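Local coordinates for CaaX farnesyltransferase alpha subunit Ram2 (Aspergillus fumigatus, PDB 4L9P) that forms, with the beta subunit Ram1, the heterodimeric protein farnesyltransferase that attaches a farnesyl group to the cysteine of CaaX proteins, at the interface of chains A and B. Residues are numbered along the deposited sequence; one frame, centred on the assembly and turned at random. Chains: chain A, CaaX farnesyltransferase alpha subunit Ram2; chain B, CaaX farnesyltransferase beta subunit Ram1.

Contact 1: the interface of chains A and B. Residues chain A 200-201, 204, 220, 263-264, 267; chain B 297-298.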
loop_
_atom_site.group_PDB
_atom_site.type_symbol
_atom_site.label_atom_id
_atom_site.label_comp_id
_atom_site.label_asym_id
_atom_site.label_seq_id
_atom_site.Cartn_x
_atom_site.Cartn_y
_atom_site.Cartn_z
ATOM N N TRP A 200 8.935 13.278 10.860
ATOM C CA TRP A 200 10.308 13.117 10.383
ATOM C C TRP A 200 10.356 13.097 8.860
ATOM O O TRP A 200 11.258 13.697 8.271
ATOM C CB TRP A 200 10.931 11.825 10.935
ATOM C CG TRP A 200 11.314 11.946 12.371
ATOM C CD1 TRP A 200 10.603 11.467 13.461
ATOM C CD2 TRP A 200 12.501 12.578 12.896
ATOM N NE1 TRP A 200 11.298 11.757 14.629
ATOM C CE2 TRP A 200 12.451 12.452 14.309
ATOM C CE3 TRP A 200 13.580 13.258 12.301
ATOM C CZ2 TRP A 200 13.456 12.981 15.153
ATOM C CZ3 TRP A 200 14.592 13.774 13.153
ATOM C CH2 TRP A 200 14.529 13.598 14.547
ATOM N N ASN A 201 9.394 12.413 8.215
ATOM C CA ASN A 201 9.392 12.352 6.767
ATOM C C ASN A 201 9.210 13.736 6.145
ATOM O O ASN A 201 9.850 14.069 5.143
ATOM C CB ASN A 201 8.319 11.323 6.311
ATOM C CG ASN A 201 8.256 11.236 4.802
ATOM O OD1 ASN A 201 9.142 10.626 4.184
ATOM N ND2 ASN A 201 7.307 11.955 4.174
ATOM N N TYR A 204 12.388 15.708 6.360
ATOM C CA TYR A 204 13.342 15.397 5.297
ATOM C C TYR A 204 12.976 16.179 4.000
ATOM O O TYR A 204 13.843 16.757 3.325
ATOM C CB TYR A 204 13.370 13.880 5.008
ATOM C CG TYR A 204 14.415 13.585 3.941
ATOM C CD1 TYR A 204 14.108 13.646 2.559
ATOM C CD2 TYR A 204 15.723 13.201 4.308
ATOM C CE1 TYR A 204 15.079 13.390 1.581
ATOM C CE2 TYR A 204 16.695 12.920 3.341
ATOM C CZ TYR A 204 16.368 13.055 1.976
ATOM O OH TYR A 204 17.334 12.815 1.008
ATOM N N LEU A 220 13.488 11.901 -3.414
ATOM C CA LEU A 220 14.955 11.967 -3.264
ATOM C C LEU A 220 15.579 12.622 -4.470
ATOM O O LEU A 220 15.065 12.502 -5.587
ATOM C CB LEU A 220 15.518 10.525 -3.187
ATOM C CG LEU A 220 15.128 9.724 -1.947
ATOM C CD1 LEU A 220 15.494 8.229 -2.100
ATOM C CD2 LEU A 220 15.809 10.332 -0.732
ATOM N N SER A 263 16.802 6.578 11.175
ATOM C CA SER A 263 16.571 6.486 9.728
ATOM C C SER A 263 16.754 7.866 9.090
ATOM O O SER A 263 17.299 7.979 8.000
ATOM C CB SER A 263 15.178 5.953 9.450
ATOM O OG SER A 263 15.056 4.629 10.000
ATOM N N TYR A 264 16.285 8.912 9.750
ATOM C CA TYR A 264 16.449 10.268 9.203
ATOM C C TYR A 264 17.953 10.570 9.073
ATOM O O TYR A 264 18.420 11.043 8.018
ATOM C CB TYR A 264 15.758 11.251 10.142
ATOM C CG TYR A 264 15.851 12.670 9.692
ATOM C CD1 TYR A 264 14.993 13.133 8.675
ATOM C CD2 TYR A 264 16.788 13.553 10.237
ATOM C CE1 TYR A 264 15.083 14.440 8.236
ATOM C CE2 TYR A 264 16.896 14.896 9.802
ATOM C CZ TYR A 264 16.039 15.319 8.798
ATOM O OH TYR A 264 16.105 16.618 8.318
ATOM N N GLY A 267 19.454 8.994 6.162
ATOM C CA GLY A 267 19.088 9.726 4.965
ATOM C C GLY A 267 19.887 11.003 4.817
ATOM O O GLY A 267 20.293 11.373 3.693
ATOM N N THR B 297 11.676 6.580 -0.720
ATOM C CA THR B 297 12.000 7.598 0.230
ATOM C C THR B 297 13.355 7.340 0.864
ATOM O O THR B 297 13.965 6.267 0.689
ATOM C CB THR B 297 10.973 7.710 1.374
ATOM O OG1 THR B 297 11.210 6.726 2.394
ATOM C CG2 THR B 297 9.544 7.528 0.853
ATOM N N TYR B 298 13.804 8.320 1.633
ATOM C CA TYR B 298 15.089 8.186 2.355
ATOM C C TYR B 298 15.079 6.955 3.300
ATOM O O TYR B 298 16.176 6.518 3.719
ATOM C CB TYR B 298 15.449 9.468 3.145
ATOM C CG TYR B 298 14.489 9.664 4.329
ATOM C CD1 TYR B 298 13.219 10.302 4.151
ATOM C CD2 TYR B 298 14.839 9.180 5.628
ATOM C CE1 TYR B 298 12.355 10.398 5.203
ATOM C CE2 TYR B 298 13.978 9.320 6.703
ATOM C CZ TYR B 298 12.718 9.897 6.473
ATOM O OH TYR B 298 11.824 10.049 7.520
HETATM O O HOH W 1 9.454 7.737 4.420
HETATM O O HOH W 2 17.153 5.663 6.231
#
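B:Tyr298 reaches chain A from a loop whose backbone makes a helical-type turn at this residue after the extended B:Thr297, while A:Asn201, A:Tyr204, A:Ser263, A:Tyr264 and A:Gly267 all offer helical backbone. A ring from one subunit inserted between two helices of the other is a compact way to key a heterodimer, and B:Tyr298 does this here. Its CG lies between the backbone N and the carbonyl carbon (chi1 69°), and in that position the ring lies between the two helices. A:Tyr204 runs past it in the opposite direction: B:Tyr298 CB sits over the face of the A:Tyr204 ring, 3.8 Å from its centroid and offset toward the rim, and B:Tyr298 CD1 comes 3.5 Å from A:Tyr204 CG. On the other helix, B:Tyr298 CE2 packs 3.6 Å from A:Tyr264 CA, with the carbonyl carbon of A:Ser263 at the ring edge. The amide of A:Asn201 is turned 19° from the ring plane, its OD1 lying 3.4 Å from B:Tyr298 CE1. Nearer the loop, A:Leu220 CD2 covers the backbone at 3.8 Å from B:Tyr298 CA. Water links the borders: one joins A:Asn201 OD1 to the hydroxyl OG1 of B:Thr297, and another joins the carbonyl oxygens of A:Ser263 and B:Tyr298. The groove lies between helices 197-208 and 259-272 of the helical-repeat alpha subunit, and the loop filling it follows helix 288-293 of the beta subunit's alpha-alpha toroid.

Contact 2: the interface of chains A and B. Residues chain A 341-342; chain B 346-347, 349-351, 402.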
loop_
_atom_site.group_PDB
_atom_site.type_symbol
_atom_site.label_atom_id
_atom_site.label_comp_id
_atom_site.label_asym_id
_atom_site.label_seq_id
_atom_site.Cartn_x
_atom_site.Cartn_y
_atom_site.Cartn_z
ATOM N N ILE A 341 13.205 -11.192 15.501
ATOM C CA ILE A 341 12.263 -11.582 14.439
ATOM C C ILE A 341 12.862 -11.350 13.045
ATOM O O ILE A 341 12.364 -11.909 12.047
ATOM C CB ILE A 341 10.899 -10.820 14.621
ATOM C CG1 ILE A 341 9.779 -11.544 13.902
ATOM C CG2 ILE A 341 10.995 -9.371 14.066
ATOM C CD1 ILE A 341 9.442 -12.905 14.486
ATOM N N ARG A 342 13.884 -10.486 12.970
ATOM C CA ARG A 342 14.480 -10.176 11.667
ATOM C C ARG A 342 15.755 -11.027 11.417
ATOM O O ARG A 342 16.586 -10.705 10.561
ATOM C CB ARG A 342 14.846 -8.689 11.607
ATOM C CG ARG A 342 13.516 -7.857 11.628
ATOM C CD ARG A 342 13.774 -6.380 11.833
ATOM N NE ARG A 342 14.524 -5.803 10.718
ATOM C CZ ARG A 342 15.185 -4.656 10.810
ATOM N NH1 ARG A 342 15.273 -4.025 12.009
ATOM N NH2 ARG A 342 15.817 -4.206 9.740
ATOM N N SER B 346 12.347 -5.428 5.962
ATOM C CA SER B 346 12.569 -6.315 7.098
ATOM C C SER B 346 12.050 -5.704 8.403
ATOM O O SER B 346 11.410 -6.408 9.231
ATOM C CB SER B 346 14.081 -6.584 7.133
ATOM O OG SER B 346 14.447 -7.232 8.359
ATOM N N ALA B 347 12.244 -4.389 8.563
ATOM C CA ALA B 347 11.836 -3.728 9.797
ATOM C C ALA B 347 10.307 -3.597 9.946
ATOM O O ALA B 347 9.844 -3.151 10.992
ATOM C CB ALA B 347 12.449 -2.286 9.834
ATOM N N GLN B 349 8.376 -6.026 10.351
ATOM C CA GLN B 349 7.861 -7.117 11.183
ATOM C C GLN B 349 8.284 -6.890 12.639
ATOM O O GLN B 349 9.460 -6.552 12.893
ATOM C CB GLN B 349 8.484 -8.438 10.670
ATOM C CG GLN B 349 7.733 -9.645 11.216
ATOM C CD GLN B 349 8.113 -10.917 10.533
ATOM O OE1 GLN B 349 9.194 -11.004 9.907
ATOM N NE2 GLN B 349 7.254 -11.926 10.673
ATOM N N TYR B 350 7.339 -7.105 13.557
ATOM C CA TYR B 350 7.595 -6.892 15.016
ATOM C C TYR B 350 7.536 -8.222 15.780
ATOM O O TYR B 350 6.858 -9.150 15.352
ATOM C CB TYR B 350 6.484 -5.992 15.607
ATOM C CG TYR B 350 6.413 -4.576 15.040
ATOM C CD1 TYR B 350 7.374 -4.047 14.178
ATOM C CD2 TYR B 350 5.384 -3.792 15.477
ATOM C CE1 TYR B 350 7.244 -2.688 13.712
ATOM C CE2 TYR B 350 5.243 -2.455 15.004
ATOM C CZ TYR B 350 6.161 -1.964 14.129
ATOM O OH TYR B 350 6.081 -0.658 13.643
ATOM N N ALA B 351 8.197 -8.243 16.921
ATOM C CA ALA B 351 7.987 -9.333 17.922
ATOM C C ALA B 351 7.617 -8.625 19.197
ATOM O O ALA B 351 8.150 -7.558 19.460
ATOM C CB ALA B 351 9.266 -10.160 18.115
ATOM N N SER B 402 10.394 -13.533 8.926
ATOM C CA SER B 402 9.991 -14.684 9.736
ATOM C C SER B 402 8.621 -15.190 9.320
ATOM O O SER B 402 7.577 -14.614 9.685
ATOM C CB SER B 402 9.990 -14.301 11.239
ATOM O OG SER B 402 9.470 -15.409 11.984
#
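A:Arg342 lies along B:Ser346 and ends over B:Ala347, a worked case of an arginine using both its aliphatic stem and its flat head. From A:Arg342 CB, 3.6 Å from B:Ser346 OG, the chain passes through CG and CD, each close to both the hydroxyl and the carbonyl oxygen of B:Ser346. A bend at chi3 (64°) then turns A:Arg342 NE toward the serine, where it donates a nearly straight hydrogen bond of 2.8 Å to B:Ser346 OG, 175° at the hydrogen. The hydroxyl oxygen lies in the guanidinium plane, at its edge, whereas B:Ala347 CA covers one face, 3.6 Å from A:Arg342 CZ. Beyond CZ, NH1 and NH2 extend past B:Ala347, the methyl group of which lies near both.

The neighbouring A:Ile341 spreads its branches over B:Gln349, B:Ser402 and B:Ala351. A:Ile341 CG2 meets the backbone O of B:Gln349 at 3.4 Å, CD1 packs 3.6 Å from B:Ser402 CB, and CB faces the methyl of B:Ala351. Its CG1 lies across the amide end of B:Gln349, the two side chains crossing at about a right angle. That amide hydrogen-bonds twice to the B:Ser402 backbone: OE1 accepts from N and B:Gln349 NE2 donates to B:Ser402 O at 2.9 Å, which should hold it steady where the isoleucine packs. The 3-10 helix 340-342, between helices 323-338 and 343-362 of chain A, meets the end of chain B helix 338-346, the loop after it, and B:Ser402 just before helix 403-413.

Contact 3: the interface of chains A and B. Residues chain A 43-46; chain B 138-139, 151, 179.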
loop_
_atom_site.group_PDB
_atom_site.type_symbol
_atom_site.label_atom_id
_atom_site.label_comp_id
_atom_site.label_asym_id
_atom_site.label_seq_id
_atom_site.Cartn_x
_atom_site.Cartn_y
_atom_site.Cartn_z
ATOM N N PRO A 43 -27.440 -9.540 -8.447
ATOM C CA PRO A 43 -26.082 -9.010 -8.229
ATOM C C PRO A 43 -25.591 -9.309 -6.833
ATOM O O PRO A 43 -26.373 -9.729 -5.955
ATOM C CB PRO A 43 -26.219 -7.509 -8.452
ATOM C CG PRO A 43 -27.737 -7.235 -8.374
ATOM C CD PRO A 43 -28.471 -8.498 -8.618
ATOM N N LEU A 44 -24.293 -9.070 -6.638
ATOM C CA LEU A 44 -23.626 -9.442 -5.407
ATOM C C LEU A 44 -23.345 -8.220 -4.524
ATOM O O LEU A 44 -23.177 -7.095 -5.049
ATOM C CB LEU A 44 -22.283 -10.087 -5.762
ATOM C CG LEU A 44 -22.466 -11.404 -6.509
ATOM C CD1 LEU A 44 -21.189 -11.730 -7.324
ATOM C CD2 LEU A 44 -22.809 -12.544 -5.532
ATOM N N ALA A 45 -23.273 -8.437 -3.195
ATOM C CA ALA A 45 -22.875 -7.389 -2.263
ATOM C C ALA A 45 -23.689 -6.125 -2.450
ATOM O O ALA A 45 -23.162 -5.016 -2.519
ATOM C CB ALA A 45 -21.385 -7.119 -2.351
ATOM N N THR A 46 -24.995 -6.308 -2.609
ATOM C CA THR A 46 -25.882 -5.146 -2.733
ATOM C C THR A 46 -26.063 -4.413 -1.382
ATOM O O THR A 46 -25.821 -4.980 -0.292
ATOM C CB THR A 46 -27.244 -5.566 -3.256
ATOM O OG1 THR A 46 -27.791 -6.616 -2.421
ATOM C CG2 THR A 46 -27.086 -6.096 -4.664
ATOM N N GLU B 138 -23.810 -11.215 0.226
ATOM C CA GLU B 138 -25.248 -10.967 0.135
ATOM C C GLU B 138 -25.616 -9.503 0.480
ATOM O O GLU B 138 -24.762 -8.656 0.390
ATOM C CB GLU B 138 -25.978 -12.032 0.898
ATOM C CG GLU B 138 -25.661 -13.485 0.333
ATOM C CD GLU B 138 -25.946 -13.727 -1.192
ATOM O OE1 GLU B 138 -26.764 -13.018 -1.812
ATOM O OE2 GLU B 138 -25.381 -14.688 -1.773
ATOM N N ASP B 139 -26.849 -9.172 0.836
ATOM C CA ASP B 139 -27.239 -7.758 0.934
ATOM C C ASP B 139 -26.860 -7.139 2.283
ATOM O O ASP B 139 -26.948 -7.818 3.337
ATOM C CB ASP B 139 -28.764 -7.660 0.756
ATOM C CG ASP B 139 -29.266 -6.225 0.663
ATOM O OD1 ASP B 139 -28.972 -5.521 -0.320
ATOM O OD2 ASP B 139 -30.055 -5.822 1.540
ATOM N N ARG B 151 -18.290 -1.525 -3.858
ATOM C CA ARG B 151 -18.999 -2.781 -4.116
ATOM C C ARG B 151 -18.147 -3.758 -4.950
ATOM O O ARG B 151 -18.102 -4.931 -4.646
ATOM C CB ARG B 151 -20.384 -2.552 -4.681
ATOM C CG ARG B 151 -21.335 -2.123 -3.543
ATOM C CD ARG B 151 -22.784 -1.979 -4.030
ATOM N NE ARG B 151 -23.219 -3.250 -4.633
ATOM C CZ ARG B 151 -23.681 -3.405 -5.859
ATOM N NH1 ARG B 151 -23.870 -2.348 -6.655
ATOM N NH2 ARG B 151 -24.025 -4.631 -6.256
ATOM N N THR B 179 -23.522 -8.229 -11.813
ATOM C CA THR B 179 -23.004 -7.148 -11.021
ATOM C C THR B 179 -22.176 -6.188 -11.866
ATOM O O THR B 179 -22.323 -4.983 -11.754
ATOM C CB THR B 179 -22.076 -7.701 -9.880
ATOM O OG1 THR B 179 -22.826 -8.623 -9.074
ATOM C CG2 THR B 179 -21.552 -6.575 -8.995
#
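A:Thr46 donates its hydroxyl OG1 to the carboxylate OD1 of B:Asp139 at 2.6 Å, the shortest polar bond across this patch. The carboxylate oxygen uses its anti lone pair, on the side away from the other carboxylate oxygen, and the side chains cross at about a right angle. A:Thr46 O also lies 3.2 Å from B:Asp139 OD1, an uncomfortable approach of two acceptors unless a proton is shared. With OG1 between its backbone N and carbonyl carbon (chi1 54°), the threonine turns its hydroxyl to the aspartate and its methyl CG2 toward B:Arg151.

The rest illustrates how a segment that turns at A:Ala45, with extended residues on either side, can be recognised through its backbone. B:Arg151 bends at chi3 (57°) and presents one guanidinium edge to two successive carbonyl oxygens: NE donates to A:Ala45 O at 2.8 Å, from above that carbonyl's plane, and NH2 donates to A:Leu44 O at 2.9 Å. This double grip would limit rotation of the guanidinium. From a neighbouring helix, B:Thr179 OG1 accepts a hydrogen bond from A:Leu44 N at 2.9 Å.

This chain A loop, shortly before helix 51-65, rests on the beginning of helix 151-164, on helix 173-183 and on the loop after helix 126-135 of the beta subunit.

Three separate stretches of the alpha subunit meet the beta subunit here, and the contacts share no residue or secondary-structure element. The C-alpha centres of contact 1 and contact 2 are about 21 Å apart, while contact 3 lies about 43 Å from contact 1 and 38 Å from contact 2. They also differ in kind: an aromatic insertion between two alpha-subunit helices, a mixed apolar and polar meeting near the alpha subunit's C-terminal end, and backbone recognition of its N-terminal region. Spread in this way, they show the alpha subunit holding its partner at widely spaced points, as fits the alpha-beta heterodimer.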